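Spore germination protein B3 (Bacillus subtilis subsp. subtilis, PDB 3N54) takes part, as a membrane lipoprotein, in the spore's germination response to a mixture of L-asparagine, glucose, fructose and potassium ions. Local coordinates at residues A[74-79]-A[107-112]; A[114-119]-A[168-173]. One frame throughout, in Å; residues are numbered along the deposited sequence.

Interaction 1 of 2, residues A[74-79]-A[107-112]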
ATOM      1  N   VAL A  74      -3.058   3.048  13.629  1.00 36.27           N
ATOM      2  CA  VAL A  74      -2.258   2.697  12.472  1.00 35.43           C
ATOM      3  C   VAL A  74      -1.580   1.345  12.666  1.00 34.43           C
ATOM      4  O   VAL A  74      -1.064   1.048  13.746  1.00 34.14           O
ATOM      5  CB  VAL A  74      -1.205   3.806  12.169  1.00 36.53           C
ATOM      6  CG1 VAL A  74      -0.359   4.095  13.393  1.00 36.32           C
ATOM      7  CG2 VAL A  74      -0.319   3.420  10.976  1.00 35.62           C
ATOM      8  N   ILE A  75      -1.629   0.525  11.618  1.00 33.82           N
ATOM      9  CA  ILE A  75      -0.952  -0.758  11.564  1.00 33.16           C
ATOM     10  C   ILE A  75       0.086  -0.683  10.447  1.00 33.30           C
ATOM     11  O   ILE A  75      -0.268  -0.396   9.298  1.00 33.18           O
ATOM     12  CB  ILE A  75      -1.906  -1.914  11.225  1.00 32.97           C
ATOM     13  CG1 ILE A  75      -3.106  -1.962  12.182  1.00 34.54           C
ATOM     14  CG2 ILE A  75      -1.157  -3.228  11.252  1.00 31.86           C
ATOM     15  CD1 ILE A  75      -2.737  -2.284  13.573  1.00 37.06           C
ATOM     16  N   LEU A  76       1.348  -0.945  10.782  1.00 33.18           N
ATOM     17  CA  LEU A  76       2.443  -0.925   9.822  1.00 33.59           C
ATOM     18  C   LEU A  76       2.978  -2.336   9.627  1.00 33.17           C
ATOM     19  O   LEU A  76       3.392  -2.981  10.590  1.00 33.04           O
ATOM     20  CB  LEU A  76       3.556  -0.006  10.320  1.00 34.85           C
ATOM     21  CG  LEU A  76       4.754   0.231   9.400  1.00 36.19           C
ATOM     22  CD1 LEU A  76       4.320   0.921   8.104  1.00 36.59           C
ATOM     23  CD2 LEU A  76       5.794   1.054  10.126  1.00 37.14           C
ATOM     24  N   LEU A  77       2.975  -2.810   8.385  1.00 32.80           N
ATOM     25  CA  LEU A  77       3.395  -4.172   8.073  1.00 32.71           C
ATOM     26  C   LEU A  77       4.794  -4.194   7.478  1.00 33.42           C
ATOM     27  O   LEU A  77       5.099  -3.436   6.561  1.00 34.08           O
ATOM     28  CB  LEU A  77       2.410  -4.826   7.094  1.00 32.58           C
ATOM     29  CG  LEU A  77       0.936  -4.892   7.500  1.00 32.44           C
ATOM     30  CD1 LEU A  77       0.108  -5.517   6.384  1.00 33.91           C
ATOM     31  CD2 LEU A  77       0.735  -5.674   8.800  1.00 32.01           C
ATOM     32  N   GLY A  78       5.642  -5.067   8.017  1.00 33.66           N
ATOM     33  CA  GLY A  78       7.006  -5.231   7.540  1.00 34.47           C
ATOM     34  C   GLY A  78       7.059  -5.962   6.215  1.00 34.87           C
ATOM     35  O   GLY A  78       6.170  -6.754   5.889  1.00 33.88           O
ATOM     36  N   GLU A  79       8.125  -5.708   5.467  1.00 36.29           N
ATOM     37  CA  GLU A  79       8.258  -6.204   4.099  1.00 37.20           C
ATOM     38  C   GLU A  79       8.266  -7.721   4.013  1.00 37.53           C
ATOM     39  O   GLU A  79       7.531  -8.301   3.219  1.00 37.38           O
ATOM     40  CB  GLU A  79       9.527  -5.640   3.451  1.00 38.35           C
ATOM     41  CG  GLU A  79       9.754  -6.124   2.025  1.00 39.03           C
ATOM     42  CD  GLU A  79      10.920  -5.441   1.334  1.00 40.49           C
ATOM     43  OE1 GLU A  79      11.496  -4.495   1.907  1.00 40.74           O
ATOM     44  OE2 GLU A  79      11.258  -5.861   0.207  1.00 41.25           O
ATOM     45  N   MET A 107      -0.507   0.486   6.548  1.00 34.55           N
ATOM     46  CA  MET A 107       0.644   0.910   5.764  1.00 35.73           C
ATOM     47  C   MET A 107       1.729  -0.142   5.675  1.00 35.32           C
ATOM     48  O   MET A 107       1.776  -1.077   6.473  1.00 34.14           O
ATOM     49  CB  MET A 107       1.244   2.172   6.350  1.00 37.04           C
ATOM     50  CG  MET A 107       0.260   3.285   6.394  1.00 39.62           C
ATOM     51  SD  MET A 107       1.060   4.843   6.244  1.00 44.64           S
ATOM     52  CE  MET A 107      -0.374   5.899   6.022  1.00 45.59           C
ATOM     53  N   ALA A 108       2.599   0.049   4.685  1.00 35.32           N
ATOM     54  CA  ALA A 108       3.662  -0.883   4.379  1.00 35.60           C
ATOM     55  C   ALA A 108       5.011  -0.259   4.685  1.00 36.33           C
ATOM     56  O   ALA A 108       5.217   0.937   4.483  1.00 37.15           O
ATOM     57  CB  ALA A 108       3.597  -1.292   2.913  1.00 35.66           C
ATOM     58  N   ALA A 109       5.923  -1.074   5.198  1.00 36.07           N
ATOM     59  CA  ALA A 109       7.280  -0.627   5.439  1.00 37.09           C
ATOM     60  C   ALA A 109       8.209  -1.336   4.476  1.00 37.76           C
ATOM     61  O   ALA A 109       8.053  -2.521   4.208  1.00 37.02           O
ATOM     62  CB  ALA A 109       7.697  -0.926   6.873  1.00 36.85           C
ATOM     63  N   ARG A 110       9.162  -0.598   3.935  1.00 39.65           N
ATOM     64  CA  ARG A 110      10.267  -1.211   3.244  1.00 41.32           C
ATOM     65  C   ARG A 110      11.146  -1.688   4.384  1.00 42.01           C
ATOM     66  O   ARG A 110      11.430  -0.923   5.306  1.00 42.82           O
ATOM     67  CB  ARG A 110      10.995  -0.207   2.358  1.00 42.75           C
ATOM     68  CG  ARG A 110      10.156   0.270   1.198  1.00 43.04           C
ATOM     69  CD  ARG A 110      10.776   1.475   0.529  1.00 45.01           C
ATOM     70  NE  ARG A 110       9.987   1.946  -0.604  1.00 44.39           N
ATOM     71  CZ  ARG A 110      10.142   1.546  -1.867  1.00 45.42           C
ATOM     72  NH1 ARG A 110      11.068   0.651  -2.198  1.00 45.97           N
ATOM     73  NH2 ARG A 110       9.363   2.059  -2.816  1.00 45.05           N
ATOM     74  N   GLY A 111      11.549  -2.948   4.353  1.00 42.29           N
ATOM     75  CA  GLY A 111      12.315  -3.506   5.454  1.00 43.10           C
ATOM     76  C   GLY A 111      11.427  -3.728   6.673  1.00 42.09           C
ATOM     77  O   GLY A 111      10.220  -3.919   6.553  1.00 41.06           O
ATOM     78  N   ASN A 112      12.040  -3.673   7.846  1.00 42.95           N
ATOM     79  CA  ASN A 112      11.385  -3.971   9.117  1.00 42.30           C
ATOM     80  C   ASN A 112      10.496  -2.820   9.632  1.00 40.86           C
ATOM     81  O   ASN A 112      10.944  -1.681   9.769  1.00 41.47           O
ATOM     82  CB  ASN A 112      12.478  -4.368  10.130  1.00 43.82           C
ATOM     83  CG  ASN A 112      11.957  -4.546  11.525  1.00 45.87           C
ATOM     84  OD1 ASN A 112      11.821  -3.576  12.282  1.00 49.94           O
ATOM     85  ND2 ASN A 112      11.694  -5.798  11.903  1.00 50.28           N
TER
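Leu76 lays its CD1 methyl over the neighbouring strand, against Met107 CB at 3.8 Å and, two residues further along the same strand, against Ala109 CB at 4.0 Å. Its chi1 (-176°) puts CG anti to the backbone N, and chi2 (63°) turns CD1 onto the neighbouring strand, where a leucine can touch both Met107 and Ala109. The small Ala109 leaves room for that methyl; Val116 and Phe117 cover the same leucine from outside the sheet. Leu77 points to the other face, as does Ala108, and both meet Met82 of helix 79-84.

Beneath the side chains the two strands run parallel. Ile75 O accepts from Met107 N at 2.9 Å, Leu77 N gives to Met107 O at 2.8 Å, and Leu77 O takes Ala109 N at 2.8 Å, so Leu77 serves the partner strand with both its backbone groups.

Beyond Leu77 the pairing passes to Glu79 and Gly111. Glu79 N bonds to Gly111 O at 3.0 Å, almost straight at the hydrogen (174°), while Gly111 N returns a bond of 2.9 Å to the anti lone pair of Glu79 OE1. The extended glutamate is long enough to reach that N-H, and Arg83 forms a salt bridge with OE2, which should help fix the carboxylate. Gly111 turns with a positive phi, a conformation that suits glycine. Gly78 is the N-cap of helix 79-84, and the parallel strands joined through helices 79-84 and 87-94 form a beta-alpha-beta crossover.

Interaction 2 of 2, residues A[114-119]-A[168-173]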
ATOM      1  N   ALA A 114       9.079  -2.401  12.683  1.00 38.80           N
ATOM      2  CA  ALA A 114       9.406  -1.940  14.037  1.00 39.79           C
ATOM      3  C   ALA A 114      10.470  -0.828  14.021  1.00 41.95           C
ATOM      4  O   ALA A 114      10.401   0.113  14.810  1.00 42.18           O
ATOM      5  CB  ALA A 114       9.850  -3.116  14.919  1.00 39.19           C
ATOM      6  N   ASP A 115      11.426  -0.922  13.098  1.00 43.89           N
ATOM      7  CA  ASP A 115      12.477   0.089  12.968  1.00 46.81           C
ATOM      8  C   ASP A 115      11.986   1.444  12.454  1.00 47.55           C
ATOM      9  O   ASP A 115      12.673   2.449  12.622  1.00 48.87           O
ATOM     10  CB  ASP A 115      13.597  -0.410  12.043  1.00 48.38           C
ATOM     11  CG  ASP A 115      14.388  -1.561  12.642  1.00 50.24           C
ATOM     12  OD1 ASP A 115      14.074  -2.007  13.766  1.00 51.60           O
ATOM     13  OD2 ASP A 115      15.339  -2.018  11.978  1.00 55.14           O
ATOM     14  N   VAL A 116      10.817   1.475  11.820  1.00 47.04           N
ATOM     15  CA  VAL A 116      10.276   2.730  11.301  1.00 47.98           C
ATOM     16  C   VAL A 116       9.747   3.611  12.438  1.00 48.78           C
ATOM     17  O   VAL A 116       9.873   4.826  12.379  1.00 49.91           O
ATOM     18  CB  VAL A 116       9.190   2.482  10.242  1.00 46.94           C
ATOM     19  CG1 VAL A 116       8.561   3.800   9.794  1.00 47.30           C
ATOM     20  CG2 VAL A 116       9.784   1.735   9.055  1.00 46.55           C
ATOM     21  N   PHE A 117       9.162   3.004  13.469  1.00 48.45           N
ATOM     22  CA  PHE A 117       8.722   3.764  14.640  1.00 49.47           C
ATOM     23  C   PHE A 117       9.940   4.172  15.472  1.00 52.46           C
ATOM     24  O   PHE A 117      10.734   3.316  15.856  1.00 52.76           O
ATOM     25  CB  PHE A 117       7.751   2.947  15.504  1.00 47.48           C
ATOM     26  CG  PHE A 117       6.419   2.698  14.864  1.00 44.16           C
ATOM     27  CD1 PHE A 117       5.421   3.665  14.909  1.00 43.18           C
ATOM     28  CD2 PHE A 117       6.145   1.489  14.241  1.00 41.32           C
ATOM     29  CE1 PHE A 117       4.180   3.440  14.329  1.00 41.06           C
ATOM     30  CE2 PHE A 117       4.904   1.251  13.661  1.00 39.69           C
ATOM     31  CZ  PHE A 117       3.921   2.231  13.704  1.00 40.35           C
ATOM     32  N   THR A 118      10.092   5.467  15.743  1.00 55.80           N
ATOM     33  CA  THR A 118      11.219   5.974  16.545  1.00 59.10           C
ATOM     34  C   THR A 118      10.773   6.999  17.581  1.00 61.04           C
ATOM     35  O   THR A 118       9.823   7.742  17.354  1.00 60.74           O
ATOM     36  CB  THR A 118      12.303   6.630  15.666  1.00 61.16           C
ATOM     37  OG1 THR A 118      11.716   7.674  14.881  1.00 62.08           O
ATOM     38  CG2 THR A 118      12.947   5.604  14.742  1.00 61.55           C
ATOM     39  N   LYS A 119      11.479   7.043  18.709  1.00 63.84           N
ATOM     40  CA  LYS A 119      11.158   7.977  19.798  1.00 66.34           C
ATOM     41  C   LYS A 119      11.207   9.443  19.355  1.00 69.59           C
ATOM     42  O   LYS A 119      12.047   9.828  18.541  1.00 71.13           O
ATOM     43  CB  LYS A 119      12.061   7.742  21.020  1.00 67.29           C
ATOM     44  CG  LYS A 119      11.578   6.590  21.911  1.00 66.16           C
ATOM     45  CD  LYS A 119      12.372   6.477  23.222  1.00 68.19           C
ATOM     46  CE  LYS A 119      13.483   5.435  23.150  1.00 68.83           C
ATOM     47  NZ  LYS A 119      12.940   4.039  23.209  1.00 67.03           N
ATOM     48  N   GLN A 168       0.325   2.613   0.829  1.00 35.98           N
ATOM     49  CA  GLN A 168       1.394   3.588   1.059  1.00 37.25           C
ATOM     50  C   GLN A 168       2.580   2.938   1.754  1.00 37.78           C
ATOM     51  O   GLN A 168       2.402   2.241   2.739  1.00 37.64           O
ATOM     52  CB  GLN A 168       0.909   4.747   1.933  1.00 38.78           C
ATOM     53  CG  GLN A 168       1.994   5.781   2.259  1.00 41.53           C
ATOM     54  CD  GLN A 168       2.466   6.533   1.035  1.00 43.65           C
ATOM     55  OE1 GLN A 168       1.669   7.182   0.360  1.00 45.79           O
ATOM     56  NE2 GLN A 168       3.769   6.471   0.749  1.00 44.20           N
ATOM     57  N   ALA A 169       3.784   3.184   1.249  1.00 38.47           N
ATOM     58  CA  ALA A 169       4.993   2.641   1.858  1.00 40.01           C
ATOM     59  C   ALA A 169       5.732   3.717   2.645  1.00 42.82           C
ATOM     60  O   ALA A 169       5.656   4.899   2.308  1.00 43.28           O
ATOM     61  CB  ALA A 169       5.899   2.044   0.797  1.00 39.19           C
ATOM     62  N   VAL A 170       6.416   3.303   3.711  1.00 45.66           N
ATOM     63  CA  VAL A 170       7.300   4.189   4.472  1.00 49.48           C
ATOM     64  C   VAL A 170       8.675   3.538   4.604  1.00 51.81           C
ATOM     65  O   VAL A 170       8.801   2.312   4.573  1.00 50.98           O
ATOM     66  CB  VAL A 170       6.761   4.517   5.871  1.00 51.43           C
ATOM     67  CG1 VAL A 170       5.423   5.231   5.772  1.00 51.31           C
ATOM     68  CG2 VAL A 170       6.630   3.252   6.704  1.00 52.41           C
ATOM     69  N   LYS A 171       9.707   4.364   4.735  1.00 55.43           N
ATOM     70  CA  LYS A 171      11.071   3.865   4.858  1.00 58.43           C
ATOM     71  C   LYS A 171      11.847   4.684   5.866  1.00 62.96           C
ATOM     72  O   LYS A 171      11.748   5.912   5.888  1.00 64.06           O
ATOM     73  CB  LYS A 171      11.784   3.899   3.505  1.00 57.79           C
ATOM     74  CG  LYS A 171      13.225   3.347   3.518  1.00 60.81           C
ATOM     75  CD  LYS A 171      13.756   3.160   2.098  1.00 61.13           C
ATOM     76  CE  LYS A 171      15.181   2.611   2.070  1.00 64.29           C
ATOM     77  NZ  LYS A 171      16.216   3.666   2.278  1.00 67.58           N
ATOM     78  N   ASN A 172      12.612   3.988   6.698  1.00 66.46           N
ATOM     79  CA  ASN A 172      13.477   4.624   7.666  1.00 71.68           C
ATOM     80  C   ASN A 172      14.802   4.908   6.961  1.00 73.71           C
ATOM     81  O   ASN A 172      15.678   4.045   6.908  1.00 75.03           O
ATOM     82  CB  ASN A 172      13.657   3.708   8.884  1.00 74.23           C
ATOM     83  CG  ASN A 172      14.018   4.461  10.141  1.00 79.20           C
ATOM     84  OD1 ASN A 172      13.766   5.659  10.257  1.00 81.87           O
ATOM     85  ND2 ASN A 172      14.586   3.754  11.109  1.00 82.82           N
ATOM     86  N   GLU A 173      14.941   6.110   6.400  1.00 74.90           N
ATOM     87  CA  GLU A 173      16.131   6.475   5.608  1.00 76.82           C
ATOM     88  C   GLU A 173      17.275   7.012   6.471  1.00 82.04           C
ATOM     89  O   GLU A 173      17.835   8.077   6.186  1.00 84.18           O
ATOM     90  CB  GLU A 173      15.764   7.498   4.521  1.00 75.40           C
ATOM     91  CG  GLU A 173      14.637   7.031   3.594  1.00 72.10           C
ATOM     92  CD  GLU A 173      14.337   8.008   2.460  1.00 72.07           C
ATOM     93  OE1 GLU A 173      13.302   7.819   1.779  1.00 69.46           O
ATOM     94  OE2 GLU A 173      15.125   8.958   2.250  1.00 75.05           O
TER
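Asp115 is held within its own loop by a hydrogen bond from its backbone N to Asn112 OD1, which helps to shape the turn, while its O lies over the Asn172 carboxamide, 2.8 Å from ND2, in a close approach that is not a hydrogen bond. The oxygen stands above the flat face of the amide, nearly over ND2, whereas the N-H bonds lie in the amide plane and do not point at it. Asn172 CG is anti to its backbone N (chi1 -156°), which brings CG to 3.5 Å from Asp115 O. Thr118 CG2 lies near the same ND2, at 4.4 Å.

The apolar half of the contact belongs to Val116. Its CG1 touches Val170 CG2 at 3.7 Å, the two side chains crossing obliquely, and its CG2 lies 4.3 Å from Asn172 CB. A beta-branched residue suits this place because one methyl can meet Val170 while the other faces Asn172. On the strand, Val170 and Asn172 both point their CB at the loop, and Lys171 between them points away. Leu76 reaches both valines from strand 74-77, and Tyr179 of the neighbouring strand also touches Val170, so the pair belongs to a larger apolar cluster.

An alanine in place of Asn172 would probably open a gap over Asp115 O where the carboxamide now lies, although CB would remain beside Val116.

The approach of Asp115 O to the amide is of doubtful geometry and adds no bond. With no hydrogen bond across the two segments, the contact rests on apolar packing of Val116 on Val170, backed by Leu76, and is probably less directional than strand pairing.

In the fold
From the N terminus, strand 74-77 comes first; helices 79-84 and 87-94 follow, and interaction 1 closes this loop when strand 105-109 returns beside it. The chain then leaves the sheet through 114-119 and, after a partly unmodelled loop and helix 152-160, comes back as strand 165-172, where interaction 2 closes the second loop. The two loops follow in series, neither nesting nor crossing. They meet side by side: Ala108 pairs with both Gln168 and Val170, making strand 105-109 the neighbour of the other two. Leu76 joins the two contacts, so strand 74-77, strand 165-172 and the loop 114-119 share one apolar cluster.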